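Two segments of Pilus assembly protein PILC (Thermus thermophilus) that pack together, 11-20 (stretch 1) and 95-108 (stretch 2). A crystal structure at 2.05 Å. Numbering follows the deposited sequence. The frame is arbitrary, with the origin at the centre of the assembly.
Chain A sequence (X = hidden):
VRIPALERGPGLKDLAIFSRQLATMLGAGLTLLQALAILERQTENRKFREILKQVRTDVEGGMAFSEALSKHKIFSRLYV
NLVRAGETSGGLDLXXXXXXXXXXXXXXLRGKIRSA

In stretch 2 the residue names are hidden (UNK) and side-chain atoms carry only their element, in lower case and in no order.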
ATOM      1  N   GLY A  11       1.962   4.373 -10.340  1.00 32.82           N
ATOM      2  CA  GLY A  11       2.763   5.582 -10.250  1.00 32.46           C
ATOM      3  C   GLY A  11       2.794   6.157  -8.846  1.00 32.33           C
ATOM      4  O   GLY A  11       2.278   5.555  -7.899  1.00 32.15           O
ATOM      5  N   LEU A  12       3.438   7.310  -8.707  1.00 31.69           N
ATOM      6  CA  LEU A  12       3.439   8.043  -7.454  1.00 31.59           C
ATOM      7  C   LEU A  12       2.011   8.343  -7.015  1.00 31.36           C
ATOM      8  O   LEU A  12       1.675   8.205  -5.838  1.00 31.45           O
ATOM      9  CB  LEU A  12       4.225   9.352  -7.599  1.00 31.26           C
ATOM     10  CG  LEU A  12       4.181  10.294  -6.393  1.00 31.81           C
ATOM     11  CD1 LEU A  12       4.765   9.622  -5.160  1.00 30.64           C
ATOM     12  CD2 LEU A  12       4.910  11.601  -6.689  1.00 32.42           C
ATOM     13  N   LYS A  13       1.183   8.784  -7.956  1.00 31.18           N
ATOM     14  CA  LYS A  13      -0.208   9.087  -7.652  1.00 31.53           C
ATOM     15  C   LYS A  13      -0.913   7.857  -7.089  1.00 30.99           C
ATOM     16  O   LYS A  13      -1.533   7.923  -6.027  1.00 30.47           O
ATOM     17  CB  LYS A  13      -0.947   9.601  -8.889  1.00 31.70           C
ATOM     18  CG  LYS A  13      -2.203  10.395  -8.553  1.00 33.66           C
ATOM     19  CD  LYS A  13      -2.950  10.837  -9.801  1.00 36.47           C
ATOM     20  CE  LYS A  13      -3.374   9.640 -10.641  1.00 40.67           C
ATOM     21  NZ  LYS A  13      -3.903   8.527  -9.801  1.00 40.41           N
ATOM     22  N   ASP A  14      -0.769   6.729  -7.776  1.00 30.91           N
ATOM     23  CA  ASP A  14      -1.407   5.486  -7.351  1.00 30.88           C
ATOM     24  C   ASP A  14      -1.018   5.132  -5.918  1.00 30.69           C
ATOM     25  O   ASP A  14      -1.866   4.749  -5.110  1.00 29.88           O
ATOM     26  CB  ASP A  14      -1.035   4.344  -8.292  1.00 31.21           C
ATOM     27  CG  ASP A  14      -1.352   4.657  -9.744  1.00 34.61           C
ATOM     28  OD1 ASP A  14      -2.509   4.440 -10.165  1.00 35.81           O
ATOM     29  OD2 ASP A  14      -0.443   5.120 -10.466  1.00 37.28           O
ATOM     30  N   LEU A  15       0.267   5.268  -5.607  1.00 30.17           N
ATOM     31  CA  LEU A  15       0.770   4.929  -4.281  1.00 29.30           C
ATOM     32  C   LEU A  15       0.288   5.908  -3.213  1.00 28.31           C
ATOM     33  O   LEU A  15      -0.042   5.505  -2.096  1.00 29.21           O
ATOM     34  CB  LEU A  15       2.301   4.848  -4.281  1.00 29.23           C
ATOM     35  CG  LEU A  15       2.918   4.428  -2.944  1.00 29.04           C
ATOM     36  CD1 LEU A  15       2.434   3.032  -2.544  1.00 29.07           C
ATOM     37  CD2 LEU A  15       4.432   4.466  -3.014  1.00 32.36           C
ATOM     38  N   ALA A  16       0.246   7.192  -3.556  1.00 27.24           N
ATOM     39  CA  ALA A  16      -0.258   8.209  -2.638  1.00 26.72           C
ATOM     40  C   ALA A  16      -1.723   7.968  -2.278  1.00 26.67           C
ATOM     41  O   ALA A  16      -2.106   8.054  -1.112  1.00 26.03           O
ATOM     42  CB  ALA A  16      -0.075   9.599  -3.227  1.00 26.12           C
ATOM     43  N   ILE A  17      -2.540   7.686  -3.289  1.00 26.71           N
ATOM     44  CA  ILE A  17      -3.958   7.406  -3.077  1.00 26.94           C
ATOM     45  C   ILE A  17      -4.149   6.173  -2.197  1.00 27.17           C
ATOM     46  O   ILE A  17      -4.817   6.233  -1.159  1.00 26.91           O
ATOM     47  CB  ILE A  17      -4.699   7.230  -4.423  1.00 27.12           C
ATOM     48  CG1 ILE A  17      -4.728   8.558  -5.177  1.00 27.90           C
ATOM     49  CG2 ILE A  17      -6.117   6.716  -4.201  1.00 26.88           C
ATOM     50  CD1 ILE A  17      -5.341   8.467  -6.557  1.00 31.67           C
ATOM     51  N   PHE A  18      -3.502   5.073  -2.575  1.00 26.66           N
ATOM     52  CA  PHE A  18      -3.523   3.860  -1.761  1.00 25.72           C
ATOM     53  C   PHE A  18      -3.187   4.145  -0.300  1.00 25.73           C
ATOM     54  O   PHE A  18      -3.873   3.673   0.609  1.00 25.49           O
ATOM     55  CB  PHE A  18      -2.545   2.821  -2.303  1.00 25.35           C
ATOM     56  CG  PHE A  18      -2.239   1.716  -1.325  1.00 25.79           C
ATOM     57  CD1 PHE A  18      -3.151   0.701  -1.101  1.00 26.65           C
ATOM     58  CD2 PHE A  18      -1.046   1.701  -0.627  1.00 25.01           C
ATOM     59  CE1 PHE A  18      -2.877  -0.312  -0.198  1.00 29.40           C
ATOM     60  CE2 PHE A  18      -0.761   0.688   0.267  1.00 29.40           C
ATOM     61  CZ  PHE A  18      -1.680  -0.316   0.491  1.00 27.56           C
ATOM     62  N   SER A  19      -2.087   4.863  -0.081  1.00 25.63           N
ATOM     63  CA  SER A  19      -1.580   5.124   1.264  1.00 24.54           C
ATOM     64  C   SER A  19      -2.559   5.970   2.079  1.00 24.30           C
ATOM     65  O   SER A  19      -2.765   5.718   3.264  1.00 23.78           O
ATOM     66  CB  SER A  19      -0.212   5.819   1.201  1.00 25.23           C
ATOM     67  OG  SER A  19       0.754   5.010   0.548  1.00 26.79           O
ATOM     68  N   ARG A  20      -3.136   6.987   1.446  1.00 24.08           N
ATOM     69  CA  ARG A  20      -4.163   7.806   2.085  1.00 23.45           C
ATOM     70  C   ARG A  20      -5.414   6.992   2.448  1.00 23.66           C
ATOM     71  O   ARG A  20      -5.933   7.087   3.564  1.00 22.79           O
ATOM     72  CB  ARG A  20      -4.537   8.991   1.191  1.00 23.25           C
ATOM     73  CG  ARG A  20      -5.578   9.917   1.807  1.00 23.64           C
ATOM     74  CD  ARG A  20      -5.191  10.281   3.238  1.00 23.79           C
ATOM     75  NE  ARG A  20      -4.006  11.133   3.267  1.00 24.38           N
ATOM     76  CZ  ARG A  20      -3.289  11.388   4.358  1.00 25.42           C
ATOM     77  NH1 ARG A  20      -3.632  10.853   5.526  1.00 18.22           N
ATOM     78  NH2 ARG A  20      -2.228  12.183   4.280  1.00 23.23           N
ATOM     79  N   UNK A  95       1.680   5.554  11.153  1.00 27.57           N
ATOM     80  CA  UNK A  95       2.668   5.328  10.109  1.00 28.34           C
ATOM     81  C   UNK A  95       2.123   5.600   8.708  1.00 28.70           C
ATOM     82  O   UNK A  95       2.789   6.237   7.892  1.00 28.54           O
ATOM     83  c   UNK A  95       4.003   3.565   8.905  1.00 29.54           C
ATOM     84  c   UNK A  95       3.238   3.896  10.178  1.00 28.67           C
ATOM     85  c   UNK A  95       4.192   2.342  11.981  1.00 32.16           C
ATOM     86  c   UNK A  95       4.145   3.749  11.403  1.00 29.96           C
ATOM     87  N   UNK A  96       0.919   5.117   8.421  1.00 28.37           N
ATOM     88  CA  UNK A  96       0.371   5.240   7.072  1.00 28.83           C
ATOM     89  C   UNK A  96      -0.063   6.675   6.784  1.00 29.28           C
ATOM     90  O   UNK A  96       0.099   7.169   5.671  1.00 29.73           O
ATOM     91  c   UNK A  96      -0.206   3.268   4.637  1.00 30.55           C
ATOM     92  c   UNK A  96      -0.571   2.987   6.100  1.00 28.75           C
ATOM     93  c   UNK A  96       0.493   2.139   6.775  1.00 27.50           C
ATOM     94  c   UNK A  96      -0.812   4.287   6.867  1.00 28.63           C
ATOM     95  N   UNK A  97      -0.578   7.354   7.804  1.00 29.95           N
ATOM     96  CA  UNK A  97      -0.947   8.759   7.673  1.00 30.72           C
ATOM     97  C   UNK A  97       0.263   9.619   7.302  1.00 31.20           C
ATOM     98  O   UNK A  97       0.178  10.485   6.431  1.00 31.36           O
ATOM     99  o   UNK A  97      -2.432  11.168   7.830  1.00 33.84           O
ATOM    100  o   UNK A  97      -1.837  11.410   9.922  1.00 39.15           O
ATOM    101  c   UNK A  97      -1.582   9.259   8.969  1.00 31.40           C
ATOM    102  c   UNK A  97      -1.977  10.715   8.899  1.00 33.07           C
ATOM    103  N   UNK A  98       1.404   9.334   7.920  1.00 30.88           N
ATOM    104  CA  UNK A  98       2.614  10.122   7.687  1.00 30.27           C
ATOM    105  C   UNK A  98       3.253   9.785   6.342  1.00 29.93           C
ATOM    106  O   UNK A  98       3.727  10.667   5.640  1.00 28.02           O
ATOM    107  n   UNK A  98       5.120  12.403  12.284  1.00 29.08           N
ATOM    108  c   UNK A  98       3.621   9.917   8.823  1.00 29.67           C
ATOM    109  n   UNK A  98       6.908  13.048  10.996  1.00 26.37           N
ATOM    110  c   UNK A  98       3.479  12.161   9.984  1.00 27.84           C
ATOM    111  c   UNK A  98       5.638  12.663  11.089  1.00 30.06           C
ATOM    112  n   UNK A  98       4.894  12.540   9.990  1.00 27.05           N
ATOM    113  c   UNK A  98       3.267  10.654  10.115  1.00 29.81           C
ATOM    114  N   UNK A  99       3.264   8.502   5.991  1.00 30.59           N
ATOM    115  CA  UNK A  99       3.702   8.081   4.663  1.00 31.56           C
ATOM    116  C   UNK A  99       2.837   8.707   3.571  1.00 31.93           C
ATOM    117  O   UNK A  99       3.349   9.175   2.559  1.00 32.69           O
ATOM    118  c   UNK A  99       4.624   4.307   5.185  1.00 31.07           C
ATOM    119  c   UNK A  99       6.160   6.188   4.554  1.00 30.39           C
ATOM    120  c   UNK A  99       4.841   5.816   5.219  1.00 31.28           C
ATOM    121  c   UNK A  99       3.681   6.553   4.544  1.00 31.70           C
ATOM    122  N   UNK A 100       1.523   8.719   3.782  1.00 31.93           N
ATOM    123  CA  UNK A 100       0.595   9.280   2.800  1.00 32.07           C
ATOM    124  C   UNK A 100       0.810  10.781   2.611  1.00 32.22           C
ATOM    125  O   UNK A 100       0.800  11.283   1.487  1.00 32.12           O
ATOM    126  c   UNK A 100      -0.847   8.995   3.202  1.00 31.14           C
ATOM    127  N   UNK A 101       1.002  11.493   3.715  1.00 32.37           N
ATOM    128  CA  UNK A 101       1.230  12.937   3.663  1.00 32.89           C
ATOM    129  C   UNK A 101       2.542  13.257   2.957  1.00 32.96           C
ATOM    130  O   UNK A 101       2.628  14.210   2.183  1.00 31.90           O
ATOM    131  o   UNK A 101       0.009  13.349   5.717  1.00 34.01           O
ATOM    132  c   UNK A 101       1.258  13.523   5.075  1.00 32.53           C
ATOM    133  N   UNK A 102       3.577  12.499   3.297  1.00 33.02           N
ATOM    134  CA  UNK A 102       4.855  12.588   2.614  1.00 33.07           C
ATOM    135  C   UNK A 102       4.683  12.426   1.103  1.00 32.96           C
ATOM    136  O   UNK A 102       5.246  13.193   0.317  1.00 33.35           O
ATOM    137  c   UNK A 102       7.403  10.674   1.417  1.00 35.84           C
ATOM    138  c   UNK A 102       5.807  11.520   3.150  1.00 33.22           C
ATOM    139  c   UNK A 102       9.623  11.545   1.217  1.00 36.22           C
ATOM    140  c   UNK A 102       8.146  12.381   2.906  1.00 35.47           C
ATOM    141  c   UNK A 102       9.379  12.395   2.281  1.00 36.01           C
ATOM    142  c   UNK A 102       7.147  11.518   2.483  1.00 35.12           C
ATOM    143  c   UNK A 102       8.637  10.679   0.790  1.00 35.83           C
ATOM    144  N   UNK A 103       3.899  11.430   0.702  1.00 31.60           N
ATOM    145  CA  UNK A 103       3.760  11.090  -0.710  1.00 30.81           C
ATOM    146  C   UNK A 103       2.908  12.119  -1.445  1.00 31.05           C
ATOM    147  O   UNK A 103       3.234  12.524  -2.567  1.00 30.69           O
ATOM    148  c   UNK A 103       3.163   9.693  -0.868  1.00 30.46           C
ATOM    149  c   UNK A 103       5.210   8.424  -1.560  1.00 30.93           C
ATOM    150  c   UNK A 103       4.106   8.542  -0.518  1.00 30.50           C
ATOM    151  c   UNK A 103       3.349   7.225  -0.372  1.00 30.42           C
ATOM    152  N   UNK A 104       1.851  12.580  -0.785  1.00 30.57           N
ATOM    153  CA  UNK A 104       0.991  13.615  -1.344  1.00 31.82           C
ATOM    154  C   UNK A 104       1.780  14.882  -1.650  1.00 31.97           C
ATOM    155  O   UNK A 104       1.530  15.549  -2.645  1.00 31.74           O
ATOM    156  o   UNK A 104      -1.778  13.580   1.733  1.00 36.04           O
ATOM    157  c   UNK A 104      -0.155  13.938  -0.386  1.00 31.44           C
ATOM    158  c   UNK A 104      -1.360  13.037  -0.544  1.00 32.08           C
ATOM    159  o   UNK A 104      -3.148  12.161   0.754  1.00 34.67           O
ATOM    160  c   UNK A 104      -2.147  12.910   0.741  1.00 35.05           C
ATOM    161  N   UNK A 105       2.726  15.213  -0.780  1.00 32.96           N
ATOM    162  CA  UNK A 105       3.524  16.420  -0.958  1.00 34.18           C
ATOM    163  C   UNK A 105       4.606  16.234  -2.018  1.00 34.03           C
ATOM    164  O   UNK A 105       4.861  17.130  -2.819  1.00 34.47           O
ATOM    165  c   UNK A 105       3.662  16.907   3.648  1.00 42.54           C
ATOM    166  c   UNK A 105       3.136  17.584   1.283  1.00 37.22           C
ATOM    167  c   UNK A 105       4.128  16.868   0.374  1.00 34.90           C
ATOM    168  n   UNK A 105       4.606  17.129   4.782  1.00 45.54           N
ATOM    169  c   UNK A 105       3.779  18.005   2.600  1.00 42.07           C
ATOM    170  N   UNK A 106       5.222  15.055  -2.038  1.00 34.42           N
ATOM    171  CA  UNK A 106       6.115  14.676  -3.127  1.00 34.82           C
ATOM    172  C   UNK A 106       5.375  14.792  -4.456  1.00 34.82           C
ATOM    173  O   UNK A 106       5.890  15.356  -5.419  1.00 35.31           O
ATOM    174  o   UNK A 106       8.789  11.275  -4.945  1.00 41.81           O
ATOM    175  o   UNK A 106       7.965  10.647  -3.011  1.00 41.15           O
ATOM    176  c   UNK A 106       8.026  12.991  -3.474  1.00 38.28           C
ATOM    177  c   UNK A 106       6.622  13.242  -2.931  1.00 35.39           C
ATOM    178  c   UNK A 106       8.272  11.533  -3.836  1.00 40.74           C
ATOM    179  N   UNK A 107       4.145  14.292  -4.483  1.00 35.01           N
ATOM    180  CA  UNK A 107       3.322  14.332  -5.685  1.00 35.22           C
ATOM    181  C   UNK A 107       3.112  15.755  -6.196  1.00 35.76           C
ATOM    182  O   UNK A 107       3.298  16.030  -7.381  1.00 34.85           O
ATOM    183  c   UNK A 107       1.023  13.548  -6.619  1.00 35.58           C
ATOM    184  c   UNK A 107      -0.288  12.894  -6.196  1.00 34.69           C
ATOM    185  c   UNK A 107       1.969  13.667  -5.423  1.00 34.93           C
ATOM    186  c   UNK A 107       1.679  12.767  -7.749  1.00 34.05           C
ATOM    187  N   UNK A 108       2.692  16.654  -5.311  1.00 35.93           N
ATOM    188  CA  UNK A 108       2.319  17.998  -5.739  1.00 36.93           C
ATOM    189  C   UNK A 108       3.529  18.854  -6.102  1.00 37.07           C
ATOM    190  O   UNK A 108       3.428  19.765  -6.923  1.00 36.84           O
ATOM    191  o   UNK A 108       1.589  20.296  -1.477  1.00 43.54           O
ATOM    192  c   UNK A 108       1.663  20.247  -2.722  1.00 41.21           C
ATOM    193  c   UNK A 108       1.451  18.694  -4.692  1.00 36.86           C
ATOM    194  c   UNK A 108       2.148  18.967  -3.373  1.00 39.12           C
ATOM    195  o   UNK A 108       1.345  21.202  -3.461  1.00 41.45           O
TER
HETATM  196  O   HOH W   1      -3.886  10.852  -1.381  1.00 31.05           O

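Position 95 carries four carbons, forked at the first, one arm two carbons long. Stretch 1 is out of reach. This is Ile95.

Position 96 has four carbons forked at the second. One tip carbon lies 3.8 Å from Ser19 O. This is Leu96.

Position 97 has two carbons, the second carrying two oxygens. One oxygen is 2.6 Å from Arg20 NH1. A short acid fits: Asp97, whose OD1 accepts a hydrogen bond within a salt bridge.

Position 98 has three carbons, a nitrogen, then a carbon with two more nitrogens. Its CA-to-CB bond points away. This is Arg98.

Position 99 has four carbons forked at the second, without contact. This is Leu99.

Position 100 has one carbon, its CB. It points toward stretch 1, 3.5 Å from Arg20 N and 3.8 Å from Ser19 CB. This is Ala100.

Position 101 has one carbon, then one oxygen. The oxygen is 2.9 Å from Arg20 NH2 and accepts its hydrogen bond. This is Ser101.

Position 102 has one carbon and a ring of six carbons. The ring stays clear of stretch 1, on the surface. This is Phe102.

Position 103 has four carbons forked at the second. They sit among Leu12, Leu15, Ala16 and Ser19, as a knob in a hole. This is Leu103; its CD1 is 3.8 Å from Leu15 CG and its CD2 is 3.8 Å from Leu12 CD1.

Position 104 has three carbons, the third carrying two oxygens. The oxygens meet Arg20. This is Glu104: OE2 is 2.8 Å from Arg20 NE and OE1 is 2.9 Å from Arg20 NH2, both hydrogen bonds. The O of water 1 is 2.6 Å from Glu104 OE2, to which the water donates; it also donates weakly to Ala16 O.

Position 105 has four carbons ending in nitrogen, out of reach. This is Lys105.

Position 106 repeats the pattern of three carbons and two oxygens. One oxygen is 4.0 Å from Leu12 CD1. This is Glu106.

Position 107 has four carbons forked at the second, packed on Leu12. This is Leu107, with CD1 3.6 Å from Leu12 CD2.

Position 108 has three carbons, the third carrying two oxygens. Its CA-to-CB bond points away, without contact. This is Glu108.

The helices run nearly antiparallel, at 150°, their axes 8.3 Å apart at closest approach. Small side chains lie where the backbones come close: Ser19 CA and Ala100 CA are 4.9 Å apart. Leu12 and Leu107 pack at one end; Leu103 fills its hole between. At the other end, Arg20 lays a guanidinium face over Ala100 CB, while its edge bonds to Asp97, Ser101 and Glu104.

Stretch 2 (95-108) ILDRLASFLEKELE
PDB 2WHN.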